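Local structure of thiazoline oxidase/subtilisin-like protease (4H6X) at residues 33-38 / 132-137; 169-174 / 200-205; 224-229 / 275-280. The protein is a subtilisin-like protease of patellamide maturation that probably cleaves a precursor peptide and, by transamidation, joins the ends of the excised segment into a macrocycle. One frame throughout, in Å; residues are numbered along the deposited sequence.

Contact 1: 33-38 / 132-137; sequences ITIVII and CRVINM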
loop_
_atom_site.group_PDB
_atom_site.type_symbol
_atom_site.label_atom_id
_atom_site.label_comp_id
_atom_site.label_asym_id
_atom_site.label_seq_id
_atom_site.Cartn_x
_atom_site.Cartn_y
_atom_site.Cartn_z
ATOM N N ILE A 33 -12.125 -9.172 3.346
ATOM C CA ILE A 33 -11.102 -8.818 2.361
ATOM C C ILE A 33 -9.760 -8.790 3.091
ATOM O O ILE A 33 -9.569 -7.989 4.021
ATOM C CB ILE A 33 -11.382 -7.449 1.682
ATOM C CG1 ILE A 33 -12.754 -7.451 0.975
ATOM C CG2 ILE A 33 -10.262 -7.080 0.708
ATOM C CD1 ILE A 33 -12.950 -8.592 -0.000
ATOM N N THR A 34 -8.861 -9.672 2.662
ATOM C CA THR A 34 -7.521 -9.807 3.241
ATOM C C THR A 34 -6.463 -9.211 2.328
ATOM O O THR A 34 -6.360 -9.602 1.161
ATOM C CB THR A 34 -7.188 -11.289 3.527
ATOM O OG1 THR A 34 -8.106 -11.781 4.508
ATOM C CG2 THR A 34 -5.726 -11.445 4.042
ATOM N N ILE A 35 -5.694 -8.263 2.865
ATOM C CA ILE A 35 -4.565 -7.669 2.151
ATOM C C ILE A 35 -3.297 -8.208 2.801
ATOM O O ILE A 35 -3.128 -8.097 4.010
ATOM C CB ILE A 35 -4.564 -6.114 2.262
ATOM C CG1 ILE A 35 -5.880 -5.512 1.718
ATOM C CG2 ILE A 35 -3.343 -5.515 1.559
ATOM C CD1 ILE A 35 -6.307 -4.238 2.437
ATOM N N VAL A 36 -2.417 -8.809 1.998
ATOM C CA VAL A 36 -1.121 -9.259 2.510
ATOM C C VAL A 36 -0.071 -8.287 2.010
ATOM O O VAL A 36 0.061 -8.061 0.802
ATOM C CB VAL A 36 -0.777 -10.714 2.103
ATOM C CG1 VAL A 36 0.587 -11.117 2.655
ATOM C CG2 VAL A 36 -1.846 -11.679 2.618
ATOM N N ILE A 37 0.688 -7.734 2.950
ATOM C CA ILE A 37 1.689 -6.729 2.641
ATOM C C ILE A 37 3.077 -7.340 2.756
ATOM O O ILE A 37 3.529 -7.716 3.858
ATOM C CB ILE A 37 1.555 -5.506 3.584
ATOM C CG1 ILE A 37 0.167 -4.859 3.418
ATOM C CG2 ILE A 37 2.658 -4.486 3.333
ATOM C CD1 ILE A 37 -0.111 -3.751 4.436
ATOM N N ILE A 38 3.731 -7.448 1.606
ATOM C CA ILE A 38 5.094 -7.939 1.519
ATOM C C ILE A 38 6.023 -6.733 1.568
ATOM O O ILE A 38 6.194 -5.998 0.573
ATOM C CB ILE A 38 5.303 -8.818 0.256
ATOM C CG1 ILE A 38 4.334 -10.018 0.293
ATOM C CG2 ILE A 38 6.769 -9.236 0.123
ATOM C CD1 ILE A 38 4.340 -10.885 -0.967
ATOM N N CYS A 132 -10.661 -3.484 6.647
ATOM C CA CYS A 132 -10.172 -4.726 6.027
ATOM C C CYS A 132 -9.193 -5.441 6.928
ATOM O O CYS A 132 -8.605 -4.823 7.831
ATOM C CB CYS A 132 -9.506 -4.434 4.680
ATOM S SG CYS A 132 -10.681 -3.832 3.446
ATOM N N ARG A 133 -9.022 -6.740 6.682
ATOM C CA ARG A 133 -8.054 -7.565 7.406
ATOM C C ARG A 133 -6.694 -7.400 6.731
ATOM O O ARG A 133 -6.580 -7.486 5.502
ATOM C CB ARG A 133 -8.492 -9.035 7.373
ATOM C CG ARG A 133 -7.599 -10.019 8.123
ATOM C CD ARG A 133 -8.286 -11.375 8.229
ATOM N NE ARG A 133 -7.373 -12.428 8.667
ATOM C CZ ARG A 133 -6.853 -13.360 7.870
ATOM N NH1 ARG A 133 -7.159 -13.394 6.576
ATOM N NH2 ARG A 133 -6.032 -14.274 8.370
ATOM N N VAL A 134 -5.666 -7.126 7.530
ATOM C CA VAL A 134 -4.330 -6.949 6.974
ATOM C C VAL A 134 -3.360 -7.926 7.621
ATOM O O VAL A 134 -3.326 -8.046 8.856
ATOM C CB VAL A 134 -3.815 -5.504 7.149
ATOM C CG1 VAL A 134 -2.318 -5.435 6.854
ATOM C CG2 VAL A 134 -4.589 -4.541 6.248
ATOM N N ILE A 135 -2.607 -8.633 6.777
ATOM C CA ILE A 135 -1.481 -9.464 7.224
ATOM C C ILE A 135 -0.184 -8.856 6.702
ATOM O O ILE A 135 0.011 -8.728 5.487
ATOM C CB ILE A 135 -1.593 -10.923 6.724
ATOM C CG1 ILE A 135 -2.850 -11.591 7.311
ATOM C CG2 ILE A 135 -0.316 -11.726 7.061
ATOM C CD1 ILE A 135 -3.209 -12.937 6.679
ATOM N N ASN A 136 0.680 -8.442 7.624
ATOM C CA ASN A 136 2.037 -8.066 7.264
ATOM C C ASN A 136 2.926 -9.303 7.194
ATOM O O ASN A 136 2.930 -10.127 8.113
ATOM C CB ASN A 136 2.598 -7.055 8.269
ATOM C CG ASN A 136 2.088 -5.640 8.028
ATOM O OD1 ASN A 136 2.565 -4.937 7.129
ATOM N ND2 ASN A 136 1.145 -5.207 8.842
ATOM N N MET A 137 3.674 -9.440 6.105
ATOM C CA MET A 137 4.663 -10.515 5.986
ATOM C C MET A 137 6.058 -9.881 5.896
ATOM O O MET A 137 6.563 -9.623 4.788
ATOM C CB MET A 137 4.371 -11.383 4.759
ATOM C CG MET A 137 5.237 -12.638 4.667
ATOM S SD MET A 137 5.072 -13.523 3.094
ATOM C CE MET A 137 3.332 -13.914 3.134
#
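Arg133 and Thr34 are paired across two neighbouring parallel strands, 133-137 and 34-38, and their side chains run side by side from one face of the sheet. The arginine is instructive when followed outward. Its CB lies 3.7 Å from Ile33 O, the same carbonyl that accepts the Arg133 backbone N-H. CG stands anti to the backbone N (chi1 -178°), and the chain stays extended as far as NE, passing the threonine with CD 3.7 Å from Thr34 OG1. At the tip, NH1 donates to Thr34 OG1 over 2.8 Å. The hydroxyl oxygen sits at the edge of the guanidinium, close to its plane, but the N-H...O angle of 139° makes the bond distinctly bent. NH1 also brushes Thr34 CG2, while Ile135 CG1 lies over one guanidinium face, displaced toward the rim.

Beneath these side chains runs a regular parallel ladder: Ile35 N and Ile37 N donate to Arg133 O and Ile135 O, and the oxygens of Ile35 and Ile37 receive Ile135 N and Met137 N. Such strands form the interior of the parallel alpha/beta sheet of subtilases, with helices packed on both faces. Helix 154-165 covers Val36, Ile38 and Met137; helix 101-118 covers Ile37 and Val134 on the other face.

On the arginine's face, Thr34 CG2 meets Ile135 CD1 at 3.9 Å, and the Met137 chain, bent at its last torsion, brings CE to 3.9 Å from Val36 CG1. On the reverse face Ile37 CD1 rests 3.7 Å from Val134 CG1. Asn136 lies alongside Ile37, with OD1 3.7 Å from Ile37 CB; this buried amide is satisfied from outside the pair, OD1 by Thr114 OG1 and ND2 by Tyr44 OH.

Contact 2: 169-174 / 200-205; sequences NIIHCA and VLIVSP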
loop_
_atom_site.group_PDB
_atom_site.type_symbol
_atom_site.label_atom_id
_atom_site.label_comp_id
_atom_site.label_asym_id
_atom_site.label_seq_id
_atom_site.Cartn_x
_atom_site.Cartn_y
_atom_site.Cartn_z
ATOM N N ASN A 169 -6.681 -11.669 -0.749
ATOM C CA ASN A 169 -7.453 -11.154 -1.868
ATOM C C ASN A 169 -6.585 -10.189 -2.670
ATOM O O ASN A 169 -6.716 -10.080 -3.897
ATOM C CB ASN A 169 -8.703 -10.431 -1.348
ATOM C CG ASN A 169 -9.725 -11.396 -0.753
ATOM O OD1 ASN A 169 -10.294 -12.224 -1.463
ATOM N ND2 ASN A 169 -9.924 -11.325 0.548
ATOM N N ILE A 170 -5.717 -9.474 -1.953
ATOM C CA ILE A 170 -4.776 -8.523 -2.549
ATOM C C ILE A 170 -3.420 -8.776 -1.912
ATOM O O ILE A 170 -3.330 -8.924 -0.699
ATOM C CB ILE A 170 -5.179 -7.058 -2.293
ATOM C CG1 ILE A 170 -6.617 -6.788 -2.788
ATOM C CG2 ILE A 170 -4.189 -6.079 -2.948
ATOM C CD1 ILE A 170 -7.109 -5.368 -2.498
ATOM N N ILE A 171 -2.392 -8.838 -2.742
ATOM C CA ILE A 171 -1.012 -8.898 -2.290
ATOM C C ILE A 171 -0.343 -7.591 -2.717
ATOM O O ILE A 171 -0.248 -7.288 -3.916
ATOM C CB ILE A 171 -0.252 -10.100 -2.899
ATOM C CG1 ILE A 171 -0.958 -11.422 -2.557
ATOM C CG2 ILE A 171 1.209 -10.089 -2.440
ATOM C CD1 ILE A 171 -0.447 -12.661 -3.303
ATOM N N HIS A 172 0.085 -6.815 -1.727
ATOM C CA HIS A 172 0.831 -5.591 -1.959
ATOM C C HIS A 172 2.340 -5.856 -1.871
ATOM O O HIS A 172 2.846 -6.203 -0.789
ATOM C CB HIS A 172 0.416 -4.529 -0.932
ATOM C CG HIS A 172 0.978 -3.172 -1.213
ATOM N ND1 HIS A 172 2.227 -2.778 -0.780
ATOM C CD2 HIS A 172 0.463 -2.118 -1.884
ATOM C CE1 HIS A 172 2.461 -1.540 -1.179
ATOM N NE2 HIS A 172 1.410 -1.122 -1.862
ATOM N N CYS A 173 3.043 -5.707 -2.996
ATOM C CA CYS A 173 4.503 -5.913 -3.056
ATOM C C CYS A 173 5.247 -4.610 -3.268
ATOM O O CYS A 173 4.986 -3.902 -4.240
ATOM C CB CYS A 173 4.928 -6.835 -4.211
ATOM S SG CYS A 173 3.872 -8.225 -4.628
ATOM N N ALA A 174 6.193 -4.324 -2.370
ATOM C CA ALA A 174 7.173 -3.231 -2.520
ATOM C C ALA A 174 6.500 -1.875 -2.696
ATOM O O ALA A 174 6.980 -0.863 -2.195
ATOM C CB ALA A 174 8.142 -3.510 -3.669
ATOM N N VAL A 200 -6.593 -13.249 -7.341
ATOM C CA VAL A 200 -5.860 -12.449 -6.355
ATOM C C VAL A 200 -5.145 -11.317 -7.069
ATOM O O VAL A 200 -4.364 -11.552 -7.995
ATOM C CB VAL A 200 -4.837 -13.301 -5.559
ATOM C CG1 VAL A 200 -4.078 -12.435 -4.536
ATOM C CG2 VAL A 200 -5.556 -14.452 -4.873
ATOM N N LEU A 201 -5.421 -10.090 -6.631
ATOM C CA LEU A 201 -4.806 -8.894 -7.214
ATOM C C LEU A 201 -3.412 -8.633 -6.627
ATOM O O LEU A 201 -3.252 -8.614 -5.406
ATOM C CB LEU A 201 -5.704 -7.666 -6.950
ATOM C CG LEU A 201 -5.259 -6.303 -7.500
ATOM C CD1 LEU A 201 -5.193 -6.302 -9.031
ATOM C CD2 LEU A 201 -6.192 -5.205 -6.996
ATOM N N ILE A 202 -2.441 -8.390 -7.506
ATOM C CA ILE A 202 -1.106 -7.955 -7.148
ATOM C C ILE A 202 -0.994 -6.461 -7.418
ATOM O O ILE A 202 -1.297 -6.004 -8.527
ATOM C CB ILE A 202 -0.021 -8.684 -7.988
ATOM C CG1 ILE A 202 -0.011 -10.188 -7.706
ATOM C CG2 ILE A 202 1.355 -8.063 -7.766
ATOM C CD1 ILE A 202 0.601 -10.570 -6.375
ATOM N N VAL A 203 -0.579 -5.706 -6.398
ATOM C CA VAL A 203 -0.330 -4.260 -6.542
ATOM C C VAL A 203 1.138 -3.974 -6.265
ATOM O O VAL A 203 1.716 -4.448 -5.269
ATOM C CB VAL A 203 -1.234 -3.388 -5.620
ATOM C CG1 VAL A 203 -1.027 -1.901 -5.905
ATOM C CG2 VAL A 203 -2.712 -3.729 -5.801
ATOM N N SER A 204 1.736 -3.200 -7.157
ATOM C CA SER A 204 3.139 -2.908 -7.087
ATOM C C SER A 204 3.366 -1.508 -7.663
ATOM O O SER A 204 2.652 -1.094 -8.572
ATOM C CB SER A 204 3.910 -3.986 -7.860
ATOM O OG SER A 204 5.229 -3.594 -8.131
ATOM N N PRO A 205 4.332 -0.757 -7.101
ATOM C CA PRO A 205 4.690 0.556 -7.638
ATOM C C PRO A 205 5.519 0.403 -8.896
ATOM O O PRO A 205 6.154 -0.622 -9.078
ATOM C CB PRO A 205 5.549 1.166 -6.525
ATOM C CG PRO A 205 6.134 -0.001 -5.800
ATOM C CD PRO A 205 5.105 -1.089 -5.884
#
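Asn169 O opens the ladder between 169-174 and 200-205 by accepting Leu201 N, and three further backbone bonds continue it: Ile171 N to Leu201 O, Val203 N to Ile171 O, and Cys173 N to Val203 O. The last three are nearly straight, while Leu201 N meets Asn169 O at an N-H...O angle of 156°. Weaker CA-H...O contacts fill in between them, the shortest running from Ile170 CA to Leu201 O at 3.2 Å.

Apolar packing is heavier on the face that carries Ile171 and Ile202. These two isoleucines lie side by side, pointing the same way. In Ile202 the second torsion (chi2 -75°) folds CD1 back toward the neighbouring strand, where it comes within 3.6 Å of Ile171 CB and also touches Ile171 CD1. Val200 CG1, just before strand 201-205, lies 3.8 Å from Ile171 CG1, and Cys173 SG reaches Ile202 CG2 at 4.0 Å. On the other face Ile170 CG2 meets Val203 CG2 at 4.0 Å.

A third kind of contact appears at the C-terminal end, where proline has no N-H to extend the ladder. Pro205 instead sets its ring against the opposite backbone: CD lies 3.3 Å from Cys173 O, and CG packs on the carbonyl carbon of Ala174.

Helix 187-197 lies between the strands in sequence, and its Cys195 touches both Ile171 and Ile202. Two adjacent parallel strands joined through a helix that packs back on them make a beta-alpha-beta crossover, the repeating unit of the subtilase alpha/beta core.

Contact 3: 224-229 / 275-280; sequences LAVGAA and MAAPVM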
loop_
_atom_site.group_PDB
_atom_site.type_symbol
_atom_site.label_atom_id
_atom_site.label_comp_id
_atom_site.label_asym_id
_atom_site.label_seq_id
_atom_site.Cartn_x
_atom_site.Cartn_y
_atom_site.Cartn_z
ATOM N N LEU A 224 -1.587 -4.788 -10.985
ATOM C CA LEU A 224 -1.822 -3.349 -11.035
ATOM C C LEU A 224 -0.537 -2.620 -10.700
ATOM O O LEU A 224 -0.070 -2.642 -9.551
ATOM C CB LEU A 224 -2.957 -2.956 -10.075
ATOM C CG LEU A 224 -3.495 -1.517 -10.128
ATOM C CD1 LEU A 224 -4.135 -1.240 -11.481
ATOM C CD2 LEU A 224 -4.509 -1.284 -9.018
ATOM N N ALA A 225 0.048 -1.995 -11.719
ATOM C CA ALA A 225 1.199 -1.128 -11.542
ATOM C C ALA A 225 0.733 0.292 -11.165
ATOM O O ALA A 225 -0.246 0.798 -11.717
ATOM C CB ALA A 225 2.045 -1.107 -12.801
ATOM N N VAL A 226 1.412 0.919 -10.210
ATOM C CA VAL A 226 0.974 2.235 -9.742
ATOM C C VAL A 226 2.088 3.267 -9.848
ATOM O O VAL A 226 3.192 3.057 -9.350
ATOM C CB VAL A 226 0.406 2.198 -8.310
ATOM C CG1 VAL A 226 -0.129 3.575 -7.923
ATOM C CG2 VAL A 226 -0.694 1.145 -8.195
ATOM N N GLY A 227 1.790 4.372 -10.525
ATOM C CA GLY A 227 2.702 5.510 -10.611
ATOM C C GLY A 227 2.258 6.575 -9.620
ATOM O O GLY A 227 1.140 6.519 -9.097
ATOM N N ALA A 228 3.136 7.546 -9.376
ATOM C CA ALA A 228 2.878 8.623 -8.416
ATOM C C ALA A 228 2.519 9.948 -9.091
ATOM O O ALA A 228 3.240 10.430 -9.975
ATOM C CB ALA A 228 4.079 8.809 -7.500
ATOM N N ALA A 229 1.395 10.516 -8.666
ATOM C CA ALA A 229 0.969 11.855 -9.070
ATOM C C ALA A 229 1.409 12.888 -8.039
ATOM O O ALA A 229 1.458 12.611 -6.835
ATOM C CB ALA A 229 -0.548 11.905 -9.235
ATOM N N MET A 275 4.618 5.137 -2.360
ATOM C CA MET A 275 3.652 5.861 -1.521
ATOM C C MET A 275 2.280 5.884 -2.211
ATOM O O MET A 275 1.240 5.874 -1.558
ATOM C CB MET A 275 4.130 7.296 -1.263
ATOM C CG MET A 275 5.420 7.415 -0.462
ATOM S SD MET A 275 5.183 6.656 1.145
ATOM C CE MET A 275 6.155 5.160 0.950
ATOM N N ALA A 276 2.291 5.900 -3.537
ATOM C CA ALA A 276 1.057 5.877 -4.326
ATOM C C ALA A 276 0.421 4.482 -4.391
ATOM O O ALA A 276 -0.792 4.369 -4.366
ATOM C CB ALA A 276 1.315 6.414 -5.731
ATOM N N ALA A 277 1.235 3.428 -4.479
ATOM C CA ALA A 277 0.710 2.030 -4.525
ATOM C C ALA A 277 -0.243 1.654 -3.385
ATOM O O ALA A 277 -1.294 1.089 -3.653
ATOM C CB ALA A 277 1.854 1.011 -4.639
ATOM N N PRO A 278 0.107 1.964 -2.111
ATOM C CA PRO A 278 -0.835 1.595 -1.046
ATOM C C PRO A 278 -2.176 2.303 -1.146
ATOM O O PRO A 278 -3.184 1.748 -0.700
ATOM C CB PRO A 278 -0.130 2.006 0.260
ATOM C CG PRO A 278 1.106 2.728 -0.123
ATOM C CD PRO A 278 1.381 2.480 -1.579
ATOM N N VAL A 279 -2.196 3.515 -1.698
ATOM C CA VAL A 279 -3.467 4.219 -1.914
ATOM C C VAL A 279 -4.362 3.331 -2.823
ATOM O O VAL A 279 -5.535 3.121 -2.534
ATOM C CB VAL A 279 -3.249 5.643 -2.501
ATOM C CG1 VAL A 279 -4.578 6.320 -2.797
ATOM C CG2 VAL A 279 -2.443 6.526 -1.541
ATOM N N MET A 280 -3.782 2.779 -3.890
ATOM C CA MET A 280 -4.527 1.943 -4.851
ATOM C C MET A 280 -4.895 0.587 -4.272
ATOM O O MET A 280 -5.954 0.043 -4.582
ATOM C CB MET A 280 -3.738 1.774 -6.158
ATOM C CG MET A 280 -3.642 3.049 -6.988
ATOM S SD MET A 280 -5.269 3.758 -7.378
ATOM C CE MET A 280 -5.383 4.986 -6.092
#
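Val226 meets Ala276, Ala277 and Met280 where strand 224-229 lies against helix 273-293, a helix-on-sheet packing inside the subtilase alpha/beta core. The local axes approach to 7.0 Å and run at 121° to each other. No hydrogen bond links the segments; the contact is apolar packing, with one methyl set against a carbonyl oxygen.

Val226 has the most surface buried here. Its CB faces the backbone of Ala277, 3.8 Å from Ala277 CA. CG1, anti to the backbone N (chi1 -176°), meets both the carbonyl carbon of Ala276 and Met280 CG, the latter at 3.7 Å. Both valine methyls thus rest on Met280 CG, for CG2 reaches it too and touches Met280 CB as well.

Met280 takes part through CB and CG. Its chain bends at chi2 and chi3, turning its tip off strand 224-229; the side chain also packs on Ile250 and Ala252 of strand 249-253, the next in the sheet. Leu224 CD2 adds a looser touch to Met280 CB at 4.3 Å.

Ala276, one helical turn before Met280, presents only a methyl to the strand and sets it against the Gly227-Ala228 backbone. Its CB lies 4.1 Å from Ala228 CB and, closer still, 3.4 Å from Gly227 O.

Along the chain the three contacts follow in series, and all reach one seven-stranded parallel sheet. Contacts 1 and 2, with centres about 10 Å apart, join directly because strands 34-39 and 170-173 are neighbours: Val36 O and His172 N make a probable hydrogen bond. Contacts 2 and 3 have centres about 11 Å apart; neighbouring strands 201-205 and 224-229 join them, Ile202 O and Ser204 O making probable hydrogen bonds to Leu224 N and Val226 N. Contacts 1 and 3 do not touch. Helix 273-293 spans one face, touching strands from all three. The probable Ser-His-Asp triad draws on sheet and helices: Asp39 ends strand 34-39, His109 lies on helix 101-118 and Ser274 near the start of helix 273-293.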